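Local coordinates for Tae4 (Agrobacterium tumefaciens, PDB 6IJF), which is a type VI secretion amidase effector of a papain-like peptidase clan, probably cleaving amide bonds in the peptidoglycan of rival bacteria, at residues D7-N12 with I54-S59; C48-S53 with K78-N83; S95-P100 with W159-S164; N122-Y127 with Y150-T155. All coordinates share one frame; numbering follows the deposited sequence.

Contact 1 of 4, residues D7-N12 with I54-S59; sequences DTLYSN and IAFVKS
L9 lays its CD1 methyl over one face of the F56 ring, almost dead centre, 3.8 Å from the centroid and only 6° off the normal, a CH-pi contact. CD2, the other branch of the same leucine, touches F56 CZ at 3.9 Å. The first torsion of L9 (chi1 -168°) sets CG anti to the backbone N, and from there CD1 lies over the ring while CD2 meets CZ. CD1 also packs on the helix carrying the ring, touching A55 CB at 3.9 Å and lying close to the A55 carbonyl.

This is helix-to-helix packing: the N-terminal helix 6-11 rests on the last turns of helix 48-58, and the backbones are closest at N12 and A55, whose CA atoms are 4.7 Å apart. There the small A55 side chain sets its CB 3.6 Å from L9 O. S59, just past the helical residues, turns OG back to A55 O in a hydrogen bond of 2.7 Å, while the same OG sits 3.5 Å from L9 CA. N12 CG packs on K58 CB at 3.6 Å, and the lysine chain runs on, extended, to a salt bridge with E32. The contact thus has an apolar half, L9 on F56 and A55, beside a more polar half, N12 packed on K58 and S59, where the serine hydroxyl is bonded to A55 O.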
loop_
_atom_site.group_PDB
_atom_site.type_symbol
_atom_site.label_atom_id
_atom_site.label_comp_id
_atom_site.label_asym_id
_atom_site.label_seq_id
_atom_site.Cartn_x
_atom_site.Cartn_y
_atom_site.Cartn_z
ATOM N N ASP C 7 -16.659 -20.307 13.706
ATOM C CA ASP C 7 -15.408 -20.234 14.507
ATOM C C ASP C 7 -14.611 -21.516 14.296
ATOM O O ASP C 7 -13.378 -21.438 14.279
ATOM C CB ASP C 7 -15.701 -19.944 15.973
ATOM C CG ASP C 7 -16.373 -18.587 16.129
ATOM O OD1 ASP C 7 -15.863 -17.604 15.531
ATOM O OD2 ASP C 7 -17.400 -18.525 16.815
ATOM N N THR C 8 -15.288 -22.652 14.112
ATOM C CA THR C 8 -14.619 -23.961 13.879
ATOM C C THR C 8 -13.990 -23.931 12.486
ATOM O O THR C 8 -12.811 -24.269 12.350
ATOM C CB THR C 8 -15.602 -25.126 14.041
ATOM O OG1 THR C 8 -16.083 -25.091 15.385
ATOM C CG2 THR C 8 -14.976 -26.464 13.735
ATOM N N LEU C 9 -14.767 -23.546 11.476
ATOM C CA LEU C 9 -14.302 -23.460 10.074
ATOM C C LEU C 9 -13.052 -22.578 9.982
ATOM O O LEU C 9 -12.055 -23.024 9.385
ATOM C CB LEU C 9 -15.450 -22.874 9.256
ATOM C CG LEU C 9 -15.255 -22.971 7.755
ATOM C CD1 LEU C 9 -15.148 -24.435 7.301
ATOM C CD2 LEU C 9 -16.411 -22.259 7.051
ATOM N N TYR C 10 -13.088 -21.398 10.601
ATOM C CA TYR C 10 -11.998 -20.385 10.557
ATOM C C TYR C 10 -10.751 -20.922 11.253
ATOM O O TYR C 10 -9.617 -20.822 10.715
ATOM C CB TYR C 10 -12.473 -19.076 11.189
ATOM C CG TYR C 10 -11.577 -17.897 10.904
ATOM C CD1 TYR C 10 -10.471 -17.602 11.689
ATOM C CD2 TYR C 10 -11.851 -17.067 9.829
ATOM C CE1 TYR C 10 -9.670 -16.494 11.423
ATOM C CE2 TYR C 10 -11.062 -15.970 9.545
ATOM C CZ TYR C 10 -9.962 -15.689 10.334
ATOM O OH TYR C 10 -9.201 -14.616 9.976
ATOM N N SER C 11 -10.930 -21.505 12.443
ATOM C CA SER C 11 -9.827 -22.132 13.218
ATOM C C SER C 11 -9.136 -23.208 12.369
ATOM O O SER C 11 -7.954 -23.475 12.619
ATOM C CB SER C 11 -10.323 -22.730 14.522
ATOM O OG SER C 11 -11.009 -23.963 14.273
ATOM N N ASN C 12 -9.844 -23.845 11.428
ATOM C CA ASN C 12 -9.267 -24.943 10.597
ATOM C C ASN C 12 -8.680 -24.444 9.265
ATOM O O ASN C 12 -8.189 -25.296 8.479
ATOM C CB ASN C 12 -10.322 -26.020 10.363
ATOM C CG ASN C 12 -10.534 -26.883 11.592
ATOM O OD1 ASN C 12 -11.660 -27.318 11.886
ATOM N ND2 ASN C 12 -9.448 -27.185 12.280
ATOM N N ILE C 54 -9.852 -27.681 2.773
ATOM C CA ILE C 54 -9.209 -28.222 4.013
ATOM C C ILE C 54 -9.961 -27.722 5.246
ATOM O O ILE C 54 -10.226 -28.543 6.159
ATOM C CB ILE C 54 -7.721 -27.866 4.036
ATOM C CG1 ILE C 54 -6.987 -28.713 3.005
ATOM C CG2 ILE C 54 -7.142 -28.028 5.429
ATOM C CD1 ILE C 54 -5.629 -28.209 2.635
ATOM N N ALA C 55 -10.330 -26.441 5.270
ATOM C CA ALA C 55 -11.106 -25.865 6.382
ATOM C C ALA C 55 -12.389 -26.696 6.605
ATOM O O ALA C 55 -12.706 -27.029 7.785
ATOM C CB ALA C 55 -11.402 -24.411 6.127
ATOM N N PHE C 56 -13.102 -27.025 5.530
ATOM C CA PHE C 56 -14.377 -27.805 5.602
ATOM C C PHE C 56 -14.085 -29.242 6.076
ATOM O O PHE C 56 -14.680 -29.676 7.087
ATOM C CB PHE C 56 -15.132 -27.757 4.270
ATOM C CG PHE C 56 -16.029 -26.544 4.148
ATOM C CD1 PHE C 56 -17.265 -26.526 4.754
ATOM C CD2 PHE C 56 -15.594 -25.387 3.526
ATOM C CE1 PHE C 56 -18.094 -25.408 4.681
ATOM C CE2 PHE C 56 -16.409 -24.265 3.454
ATOM C CZ PHE C 56 -17.670 -24.290 4.015
ATOM N N VAL C 57 -13.172 -29.927 5.404
ATOM C CA VAL C 57 -12.785 -31.325 5.756
ATOM C C VAL C 57 -12.429 -31.401 7.237
ATOM O O VAL C 57 -12.990 -32.242 7.921
ATOM C CB VAL C 57 -11.618 -31.804 4.893
ATOM C CG1 VAL C 57 -11.012 -33.080 5.452
ATOM C CG2 VAL C 57 -12.058 -31.986 3.463
ATOM N N LYS C 58 -11.563 -30.520 7.733
ATOM C CA LYS C 58 -11.093 -30.603 9.149
ATOM C C LYS C 58 -12.240 -30.259 10.095
ATOM O O LYS C 58 -12.148 -30.617 11.295
ATOM C CB LYS C 58 -9.896 -29.685 9.381
ATOM C CG LYS C 58 -8.621 -30.221 8.765
ATOM C CD LYS C 58 -7.434 -29.429 9.220
ATOM C CE LYS C 58 -6.180 -29.884 8.519
ATOM N NZ LYS C 58 -5.007 -29.195 9.089
ATOM N N SER C 59 -13.293 -29.608 9.595
ATOM C CA SER C 59 -14.492 -29.276 10.406
ATOM C C SER C 59 -15.523 -30.409 10.262
ATOM O O SER C 59 -16.625 -30.231 10.741
ATOM C CB SER C 59 -15.070 -27.923 10.042
ATOM O OG SER C 59 -14.074 -26.911 10.107
#

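Contact 2 of 4, residues C48-S53 with K78-N83; sequences CAIRVS and KGIEVN
S53 OG is held from both segments: it accepts a hydrogen bond from E81 N at 3.1 Å and donates one to A49 O at 2.7 Å, so a single hydroxyl links the backbone of helix 48-58 to the segment leaving strand 79-80. A49 O takes a second donor, S53 N at 2.9 Å, which arrives from the opposite face of the carbonyl plane. In papain-like folds such as this one, this helix carries the probable catalytic cysteine at its start; C48 stands there, with H132 close by on strand 131-137. The first torsion of S53 (chi1 -62°) puts OG beside the backbone N, back over the preceding turn and within range of both partners.

Beside that polar link the contact is apolar. I80 CG2 meets I50 CG1 at 3.9 Å, the two side chains crossing at a slant, and I80 CD1 reaches S53 CB. I50 and V82 instead lie side by side, pointing the same way. A49 CB comes up against the E81 and V82 carbonyls, a close fit for a small side chain.

E81 bends at chi2 (48°) and turns its carboxylate away from the helix; OE2 takes N83 N on its anti lone pair and also forms a salt bridge with R86, whose positive charge would probably help keep the acid ionised. Near the start of the helix one water joins the two segments, accepting from I50 N at 3.2 Å and donating to V82 O at 2.9 Å.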
loop_
_atom_site.group_PDB
_atom_site.type_symbol
_atom_site.label_atom_id
_atom_site.label_comp_id
_atom_site.label_asym_id
_atom_site.label_seq_id
_atom_site.Cartn_x
_atom_site.Cartn_y
_atom_site.Cartn_z
ATOM N N CYS C 48 -6.305 -21.203 -3.372
ATOM C CA CYS C 48 -7.443 -20.665 -2.558
ATOM C C CYS C 48 -8.482 -21.763 -2.311
ATOM O O CYS C 48 -8.955 -21.868 -1.155
ATOM C CB CYS C 48 -8.084 -19.428 -3.181
ATOM S SG CYS C 48 -8.953 -19.691 -4.764
ATOM N N ALA C 49 -8.821 -22.578 -3.325
ATOM C CA ALA C 49 -9.888 -23.602 -3.203
ATOM C C ALA C 49 -9.399 -24.827 -2.386
ATOM O O ALA C 49 -10.225 -25.412 -1.636
ATOM C CB ALA C 49 -10.393 -24.024 -4.574
ATOM N N ILE C 50 -8.119 -25.179 -2.476
ATOM C CA ILE C 50 -7.457 -26.180 -1.573
ATOM C C ILE C 50 -7.604 -25.736 -0.111
ATOM O O ILE C 50 -8.014 -26.541 0.758
ATOM C CB ILE C 50 -5.975 -26.352 -1.950
ATOM C CG1 ILE C 50 -5.814 -26.847 -3.385
ATOM C CG2 ILE C 50 -5.266 -27.263 -0.966
ATOM C CD1 ILE C 50 -4.412 -26.676 -3.936
ATOM N N ARG C 51 -7.304 -24.472 0.166
ATOM C CA ARG C 51 -7.301 -23.954 1.559
ATOM C C ARG C 51 -8.733 -23.988 2.097
ATOM O O ARG C 51 -8.945 -24.442 3.245
ATOM C CB ARG C 51 -6.647 -22.566 1.601
ATOM C CG ARG C 51 -5.179 -22.602 1.225
ATOM C CD ARG C 51 -4.550 -21.223 1.092
ATOM N NE ARG C 51 -3.146 -21.307 0.736
ATOM C CZ ARG C 51 -2.155 -21.465 1.612
ATOM N NH1 ARG C 51 -2.428 -21.581 2.901
ATOM N NH2 ARG C 51 -0.904 -21.464 1.194
ATOM N N VAL C 52 -9.724 -23.570 1.299
ATOM C CA VAL C 52 -11.142 -23.604 1.768
ATOM C C VAL C 52 -11.621 -25.063 1.908
ATOM O O VAL C 52 -12.295 -25.365 2.940
ATOM C CB VAL C 52 -12.071 -22.744 0.895
ATOM C CG1 VAL C 52 -13.536 -22.983 1.274
ATOM C CG2 VAL C 52 -11.726 -21.259 1.015
ATOM N N SER C 53 -11.279 -25.946 0.974
ATOM C CA SER C 53 -11.598 -27.411 1.071
ATOM C C SER C 53 -11.097 -27.973 2.405
ATOM O O SER C 53 -11.888 -28.591 3.139
ATOM C CB SER C 53 -11.002 -28.196 -0.070
ATOM O OG SER C 53 -11.503 -27.793 -1.314
ATOM N N LYS C 78 -9.840 -37.896 2.159
ATOM C CA LYS C 78 -10.927 -36.879 2.079
ATOM C C LYS C 78 -10.742 -36.015 0.822
ATOM O O LYS C 78 -9.605 -35.870 0.373
ATOM C CB LYS C 78 -10.975 -36.038 3.356
ATOM C CG LYS C 78 -11.295 -36.811 4.618
ATOM C CD LYS C 78 -12.737 -37.310 4.630
ATOM C CE LYS C 78 -13.117 -37.897 5.970
ATOM N NZ LYS C 78 -14.443 -38.542 5.900
ATOM N N GLY C 79 -11.828 -35.467 0.268
ATOM C CA GLY C 79 -11.817 -34.748 -1.027
ATOM C C GLY C 79 -11.364 -33.290 -0.910
ATOM O O GLY C 79 -11.691 -32.631 0.099
ATOM N N ILE C 80 -10.581 -32.831 -1.890
ATOM C CA ILE C 80 -10.120 -31.423 -2.085
ATOM C C ILE C 80 -10.590 -31.004 -3.482
ATOM O O ILE C 80 -10.210 -31.685 -4.456
ATOM C CB ILE C 80 -8.578 -31.283 -2.011
ATOM C CG1 ILE C 80 -7.965 -31.603 -0.646
ATOM C CG2 ILE C 80 -8.132 -29.913 -2.501
ATOM C CD1 ILE C 80 -8.623 -30.948 0.520
ATOM N N GLU C 81 -11.303 -29.890 -3.603
ATOM C CA GLU C 81 -11.560 -29.271 -4.934
ATOM C C GLU C 81 -10.497 -28.210 -5.180
ATOM O O GLU C 81 -10.369 -27.277 -4.343
ATOM C CB GLU C 81 -12.976 -28.694 -4.985
ATOM C CG GLU C 81 -13.346 -28.079 -6.324
ATOM C CD GLU C 81 -13.001 -28.977 -7.516
ATOM O OE1 GLU C 81 -13.649 -30.019 -7.682
ATOM O OE2 GLU C 81 -12.045 -28.643 -8.266
ATOM N N VAL C 82 -9.746 -28.328 -6.265
ATOM C CA VAL C 82 -8.602 -27.404 -6.542
ATOM C C VAL C 82 -9.085 -26.188 -7.334
ATOM O O VAL C 82 -8.364 -25.183 -7.342
ATOM C CB VAL C 82 -7.455 -28.133 -7.261
ATOM C CG1 VAL C 82 -6.423 -27.196 -7.861
ATOM C CG2 VAL C 82 -6.802 -29.141 -6.328
ATOM N N ASN C 83 -10.239 -26.271 -7.984
ATOM C CA ASN C 83 -10.713 -25.260 -8.975
ATOM C C ASN C 83 -11.696 -24.362 -8.236
ATOM O O ASN C 83 -12.717 -24.880 -7.686
ATOM C CB ASN C 83 -11.407 -25.877 -10.197
ATOM C CG ASN C 83 -11.856 -24.846 -11.218
ATOM O OD1 ASN C 83 -11.126 -24.460 -12.130
ATOM N ND2 ASN C 83 -13.094 -24.456 -11.100
HETATM O O HOH W 1 -6.876 -23.925 -5.184
#

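Contact 3 of 4, residues S95-P100 with W159-S164; sequences SYLGEP and WPLQAS. With SO4 (sulfate ion), chain F.
P100 and W159 bring the two backbones to their closest approach, CA to CA 4.7 Å, where an irregular segment without helix or strand passes strand 155-160 at W159. The indole of W159 is held between two side chains. P100 CB covers one face, 3.5 Å from the centroid of the five-membered ring and 12° off its normal; the proline and tryptophan side chains lie alongside each other and point the same way. L97 takes the opposite face, crossing the indole at about a right angle, with CD2 4.0 Å from that centroid and displaced toward the rim. L97 CB also touches W159 CD1, at 3.4 Å.

At the ring edge NE1 donates a hydrogen bond to G98 O at 2.9 Å. The oxygen lies in the indole plane, though the N-H is bent to 140°. L97, G98 and P100 between them take both faces and the N-H edge. The tryptophan belongs to the antiparallel sheet of this papain-like fold, and the residues clasping it lead from helix 84-92 into edge strand 101-103, which pairs with 155-160. Just beyond, the chain turns a corner at L161, and L161 and Q162 together face N116 in a classic beta bulge. L97 CG reaches L161 CD2 loosely, at 4.4 Å. At the far end S95 binds a sulfate, probably from the crystallisation liquor, through N and through OG, the latter 3.0 Å from O3.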
loop_
_atom_site.group_PDB
_atom_site.type_symbol
_atom_site.label_atom_id
_atom_site.label_comp_id
_atom_site.label_asym_id
_atom_site.label_seq_id
_atom_site.Cartn_x
_atom_site.Cartn_y
_atom_site.Cartn_z
ATOM N N SER C 95 -27.350 -28.720 -0.341
ATOM C CA SER C 95 -26.747 -29.636 0.666
ATOM C C SER C 95 -25.483 -29.019 1.269
ATOM O O SER C 95 -24.997 -29.581 2.267
ATOM C CB SER C 95 -26.465 -31.023 0.124
ATOM O OG SER C 95 -25.634 -30.939 -1.010
ATOM N N TYR C 96 -24.865 -28.004 0.650
ATOM C CA TYR C 96 -23.724 -27.286 1.270
ATOM C C TYR C 96 -24.252 -25.983 1.881
ATOM O O TYR C 96 -24.921 -26.066 2.926
ATOM C CB TYR C 96 -22.564 -27.163 0.276
ATOM C CG TYR C 96 -21.768 -28.434 0.151
ATOM C CD1 TYR C 96 -20.802 -28.757 1.092
ATOM C CD2 TYR C 96 -22.005 -29.327 -0.878
ATOM C CE1 TYR C 96 -20.068 -29.930 0.989
ATOM C CE2 TYR C 96 -21.298 -30.517 -0.977
ATOM C CZ TYR C 96 -20.315 -30.811 -0.050
ATOM O OH TYR C 96 -19.587 -31.957 -0.139
ATOM N N LEU C 97 -23.975 -24.824 1.267
ATOM C CA LEU C 97 -24.296 -23.507 1.873
ATOM C C LEU C 97 -25.571 -22.907 1.271
ATOM O O LEU C 97 -26.111 -21.960 1.897
ATOM C CB LEU C 97 -23.094 -22.589 1.671
ATOM C CG LEU C 97 -22.086 -22.456 2.810
ATOM C CD1 LEU C 97 -21.826 -23.770 3.505
ATOM C CD2 LEU C 97 -20.794 -21.810 2.313
ATOM N N GLY C 98 -26.005 -23.408 0.115
ATOM C CA GLY C 98 -27.185 -22.875 -0.590
ATOM C C GLY C 98 -26.876 -21.581 -1.334
ATOM O O GLY C 98 -25.677 -21.329 -1.619
ATOM N N GLU C 99 -27.911 -20.813 -1.673
ATOM C CA GLU C 99 -27.803 -19.597 -2.506
ATOM C C GLU C 99 -27.057 -18.542 -1.698
ATOM O O GLU C 99 -27.430 -18.246 -0.562
ATOM C CB GLU C 99 -29.180 -19.059 -2.944
ATOM C CG GLU C 99 -29.809 -19.876 -4.069
ATOM C CD GLU C 99 -28.916 -20.174 -5.268
ATOM O OE1 GLU C 99 -28.298 -19.226 -5.822
ATOM O OE2 GLU C 99 -28.840 -21.363 -5.666
ATOM N N PRO C 100 -25.994 -17.957 -2.269
ATOM C CA PRO C 100 -25.291 -16.853 -1.606
ATOM C C PRO C 100 -26.026 -15.527 -1.862
ATOM O O PRO C 100 -26.869 -15.485 -2.727
ATOM C CB PRO C 100 -23.930 -16.874 -2.306
ATOM C CG PRO C 100 -24.340 -17.202 -3.730
ATOM C CD PRO C 100 -25.406 -18.297 -3.567
ATOM N N TRP C 159 -21.790 -16.027 1.455
ATOM C CA TRP C 159 -22.591 -16.996 2.263
ATOM C C TRP C 159 -22.406 -16.693 3.746
ATOM O O TRP C 159 -21.378 -17.040 4.326
ATOM C CB TRP C 159 -22.133 -18.417 1.978
ATOM C CG TRP C 159 -22.306 -18.930 0.583
ATOM C CD1 TRP C 159 -23.386 -19.608 0.114
ATOM C CD2 TRP C 159 -21.331 -18.963 -0.479
ATOM N NE1 TRP C 159 -23.167 -20.033 -1.166
ATOM C CE2 TRP C 159 -21.901 -19.695 -1.545
ATOM C CE3 TRP C 159 -20.034 -18.474 -0.639
ATOM C CZ2 TRP C 159 -21.252 -19.877 -2.756
ATOM C CZ3 TRP C 159 -19.384 -18.689 -1.824
ATOM C CH2 TRP C 159 -19.981 -19.380 -2.872
ATOM N N PRO C 160 -23.372 -16.035 4.423
ATOM C CA PRO C 160 -23.242 -15.763 5.856
ATOM C C PRO C 160 -23.345 -17.050 6.697
ATOM O O PRO C 160 -24.107 -17.896 6.326
ATOM C CB PRO C 160 -24.411 -14.815 6.154
ATOM C CG PRO C 160 -25.415 -15.115 5.082
ATOM C CD PRO C 160 -24.628 -15.522 3.854
ATOM N N LEU C 161 -22.543 -17.172 7.757
ATOM C CA LEU C 161 -22.535 -18.318 8.708
ATOM C C LEU C 161 -22.629 -17.826 10.159
ATOM O O LEU C 161 -23.082 -18.585 11.048
ATOM C CB LEU C 161 -21.238 -19.103 8.501
ATOM C CG LEU C 161 -21.118 -19.828 7.174
ATOM C CD1 LEU C 161 -19.800 -20.556 7.136
ATOM C CD2 LEU C 161 -22.287 -20.786 6.929
ATOM N N GLN C 162 -22.127 -16.625 10.419
ATOM C CA GLN C 162 -22.161 -15.928 11.737
ATOM C C GLN C 162 -22.557 -14.457 11.484
ATOM O O GLN C 162 -22.352 -13.963 10.333
ATOM C CB GLN C 162 -20.779 -16.010 12.414
ATOM C CG GLN C 162 -20.826 -15.920 13.933
ATOM C CD GLN C 162 -19.612 -16.581 14.538
ATOM O OE1 GLN C 162 -18.502 -16.071 14.424
ATOM N NE2 GLN C 162 -19.810 -17.742 15.151
ATOM N N ALA C 163 -23.131 -13.782 12.489
ATOM C CA ALA C 163 -23.560 -12.367 12.409
ATOM C C ALA C 163 -22.727 -11.523 13.388
ATOM O O ALA C 163 -23.057 -10.332 13.570
ATOM C CB ALA C 163 -25.043 -12.275 12.682
ATOM N N SER C 164 -21.669 -12.115 13.963
ATOM C CA SER C 164 -20.929 -11.558 15.127
ATOM C C SER C 164 -19.575 -12.251 15.285
ATOM O O SER C 164 -18.603 -11.591 14.953
ATOM C CB SER C 164 -21.771 -11.684 16.389
ATOM O OG SER C 164 -22.815 -10.724 16.393
HETATM S S SO4 F . -27.829 -30.942 -4.086
HETATM O O1 SO4 F . -28.932 -31.841 -4.293
HETATM O O2 SO4 F . -28.164 -30.010 -3.039
HETATM O O3 SO4 F . -26.655 -31.701 -3.708
HETATM O O4 SO4 F . -27.587 -30.196 -5.297
#

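Contact 4 of 4, residues N122-Y127 with Y150-T155; sequences NNIPGY and YYNSET
I124 meets Y150 at about a right angle, its CD1 methyl over one ring face, 4.2 Å from the centroid and nearest to CG, toward the inner end of the ring. The CG2 branch of I124 packs on N152 ND2 at 3.6 Å while still near Y150 CD1. Outside these segments, Y150 OH is hydrogen-bonded to a polar side chain of another protein chain, and the ring meets that of H132 edge-to-face.

N122 and T155 cross at a slant, T155 OG1 donating a hydrogen bond to N122 OD1 at 3.0 Å. Between their backbones N122 N bonds T155 O at 2.9 Å, nearly straight at 166°. They form an antiparallel hydrogen-bonded pair where strands 116-122 and 155-160 meet, and since E154 also faces N122, this is a classic beta bulge. T155 O takes a second donor, S153 OG, from above its carbonyl plane. Within the bulge, E154 N donates to N123 O at 3.2 Å and weakly to N122 O. N123 and E154 hold their flat ends almost perpendicular, amide and carboxylate planes 86° apart, and the ND2 bond to OE1 is weak.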
loop_
_atom_site.group_PDB
_atom_site.type_symbol
_atom_site.label_atom_id
_atom_site.label_comp_id
_atom_site.label_asym_id
_atom_site.label_seq_id
_atom_site.Cartn_x
_atom_site.Cartn_y
_atom_site.Cartn_z
ATOM N N ASN C 122 -15.613 -13.317 -8.095
ATOM C CA ASN C 122 -15.719 -13.957 -9.435
ATOM C C ASN C 122 -15.160 -13.028 -10.512
ATOM O O ASN C 122 -15.580 -11.854 -10.539
ATOM C CB ASN C 122 -17.158 -14.333 -9.765
ATOM C CG ASN C 122 -17.815 -15.091 -8.646
ATOM O OD1 ASN C 122 -18.779 -14.606 -8.041
ATOM N ND2 ASN C 122 -17.257 -16.238 -8.307
ATOM N N ASN C 123 -14.272 -13.534 -11.366
ATOM C CA ASN C 123 -13.724 -12.836 -12.558
ATOM C C ASN C 123 -12.928 -11.600 -12.130
ATOM O O ASN C 123 -13.437 -10.455 -12.184
ATOM C CB ASN C 123 -14.860 -12.561 -13.552
ATOM C CG ASN C 123 -15.657 -13.815 -13.824
ATOM O OD1 ASN C 123 -15.093 -14.845 -14.195
ATOM N ND2 ASN C 123 -16.948 -13.760 -13.550
ATOM N N ILE C 124 -11.700 -11.817 -11.717
ATOM C CA ILE C 124 -10.763 -10.752 -11.266
ATOM C C ILE C 124 -9.988 -10.185 -12.450
ATOM O O ILE C 124 -9.330 -10.920 -13.164
ATOM C CB ILE C 124 -9.828 -11.302 -10.172
ATOM C CG1 ILE C 124 -10.673 -11.763 -8.970
ATOM C CG2 ILE C 124 -8.745 -10.296 -9.821
ATOM C CD1 ILE C 124 -10.034 -12.834 -8.096
ATOM N N PRO C 125 -10.049 -8.859 -12.674
ATOM C CA PRO C 125 -9.231 -8.192 -13.692
ATOM C C PRO C 125 -7.726 -8.503 -13.648
ATOM O O PRO C 125 -7.065 -8.128 -12.657
ATOM C CB PRO C 125 -9.447 -6.692 -13.362
ATOM C CG PRO C 125 -10.846 -6.642 -12.810
ATOM C CD PRO C 125 -10.957 -7.909 -11.993
ATOM N N GLY C 126 -7.184 -9.082 -14.733
ATOM C CA GLY C 126 -5.753 -9.430 -14.846
ATOM C C GLY C 126 -5.509 -10.870 -14.420
ATOM O O GLY C 126 -4.358 -11.337 -14.436
ATOM N N TYR C 127 -6.560 -11.593 -14.042
ATOM C CA TYR C 127 -6.435 -13.018 -13.613
ATOM C C TYR C 127 -7.528 -13.835 -14.312
ATOM O O TYR C 127 -8.714 -13.519 -14.164
ATOM C CB TYR C 127 -6.420 -13.094 -12.083
ATOM C CG TYR C 127 -6.404 -14.505 -11.561
ATOM C CD1 TYR C 127 -5.483 -15.434 -12.021
ATOM C CD2 TYR C 127 -7.305 -14.912 -10.592
ATOM C CE1 TYR C 127 -5.491 -16.747 -11.551
ATOM C CE2 TYR C 127 -7.297 -16.200 -10.090
ATOM C CZ TYR C 127 -6.400 -17.132 -10.580
ATOM O OH TYR C 127 -6.446 -18.415 -10.104
ATOM N N TYR C 150 -10.587 -9.393 -3.116
ATOM C CA TYR C 150 -10.441 -8.919 -4.519
ATOM C C TYR C 150 -11.710 -8.159 -4.915
ATOM O O TYR C 150 -12.539 -8.656 -5.675
ATOM C CB TYR C 150 -10.183 -10.082 -5.474
ATOM C CG TYR C 150 -8.784 -10.609 -5.380
ATOM C CD1 TYR C 150 -7.750 -10.002 -6.073
ATOM C CD2 TYR C 150 -8.491 -11.701 -4.582
ATOM C CE1 TYR C 150 -6.459 -10.493 -6.011
ATOM C CE2 TYR C 150 -7.200 -12.190 -4.501
ATOM C CZ TYR C 150 -6.187 -11.600 -5.231
ATOM O OH TYR C 150 -4.919 -12.065 -5.100
ATOM N N TYR C 151 -11.896 -6.978 -4.346
ATOM C CA TYR C 151 -13.064 -6.125 -4.654
ATOM C C TYR C 151 -12.952 -5.601 -6.091
ATOM O O TYR C 151 -13.953 -5.127 -6.589
ATOM C CB TYR C 151 -13.188 -4.985 -3.649
ATOM C CG TYR C 151 -13.866 -5.327 -2.354
ATOM C CD1 TYR C 151 -13.290 -6.194 -1.434
ATOM C CD2 TYR C 151 -15.055 -4.713 -2.005
ATOM C CE1 TYR C 151 -13.904 -6.477 -0.233
ATOM C CE2 TYR C 151 -15.667 -4.972 -0.803
ATOM C CZ TYR C 151 -15.094 -5.853 0.097
ATOM O OH TYR C 151 -15.711 -6.113 1.290
ATOM N N ASN C 152 -11.849 -5.852 -6.801
ATOM C CA ASN C 152 -11.739 -5.491 -8.240
ATOM C C ASN C 152 -12.510 -6.516 -9.094
ATOM O O ASN C 152 -12.500 -6.373 -10.313
ATOM C CB ASN C 152 -10.280 -5.309 -8.692
ATOM C CG ASN C 152 -9.410 -6.543 -8.557
ATOM O OD1 ASN C 152 -9.581 -7.328 -7.626
ATOM N ND2 ASN C 152 -8.440 -6.699 -9.446
ATOM N N SER C 153 -13.215 -7.468 -8.486
ATOM C CA SER C 153 -13.905 -8.563 -9.202
ATOM C C SER C 153 -15.242 -8.061 -9.766
ATOM O O SER C 153 -15.753 -7.035 -9.293
ATOM C CB SER C 153 -14.041 -9.796 -8.317
ATOM O OG SER C 153 -15.064 -9.635 -7.357
ATOM N N GLU C 154 -15.795 -8.793 -10.731
ATOM C CA GLU C 154 -17.080 -8.483 -11.420
ATOM C C GLU C 154 -18.266 -8.674 -10.462
ATOM O O GLU C 154 -19.123 -7.760 -10.357
ATOM C CB GLU C 154 -17.220 -9.374 -12.652
ATOM C CG GLU C 154 -18.516 -9.178 -13.420
ATOM C CD GLU C 154 -18.585 -9.990 -14.707
ATOM O OE1 GLU C 154 -18.319 -11.212 -14.655
ATOM O OE2 GLU C 154 -18.914 -9.406 -15.774
ATOM N N THR C 155 -18.354 -9.835 -9.815
ATOM C CA THR C 155 -19.400 -10.124 -8.808
ATOM C C THR C 155 -18.726 -10.731 -7.585
ATOM O O THR C 155 -17.620 -11.300 -7.698
ATOM C CB THR C 155 -20.531 -11.031 -9.317
ATOM O OG1 THR C 155 -20.003 -12.335 -9.531
ATOM C CG2 THR C 155 -21.166 -10.554 -10.609
#

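From the N terminus, helix 6-11 is met first: contact 1 closes the stretch up to helix 48-58 by laying the one on the other. Contact 2 starts before that second partner is reached along the chain, at 48-53, and ends at 78-83, so contacts 1 and 2 cross, share helix 48-58 and touch through I54 and I80. Contact 3 then opens at 95-100 and closes near the C terminus, enclosing contact 4, which joins the chain where neighbouring strands 116-122 and 155-160 end and begin. L9 against L161 joins contact 1 to contact 3, tying helix 6-11 to the chain just after strand 155-160. Contacts 1 and 4 lie on opposite sides of the chain's centre.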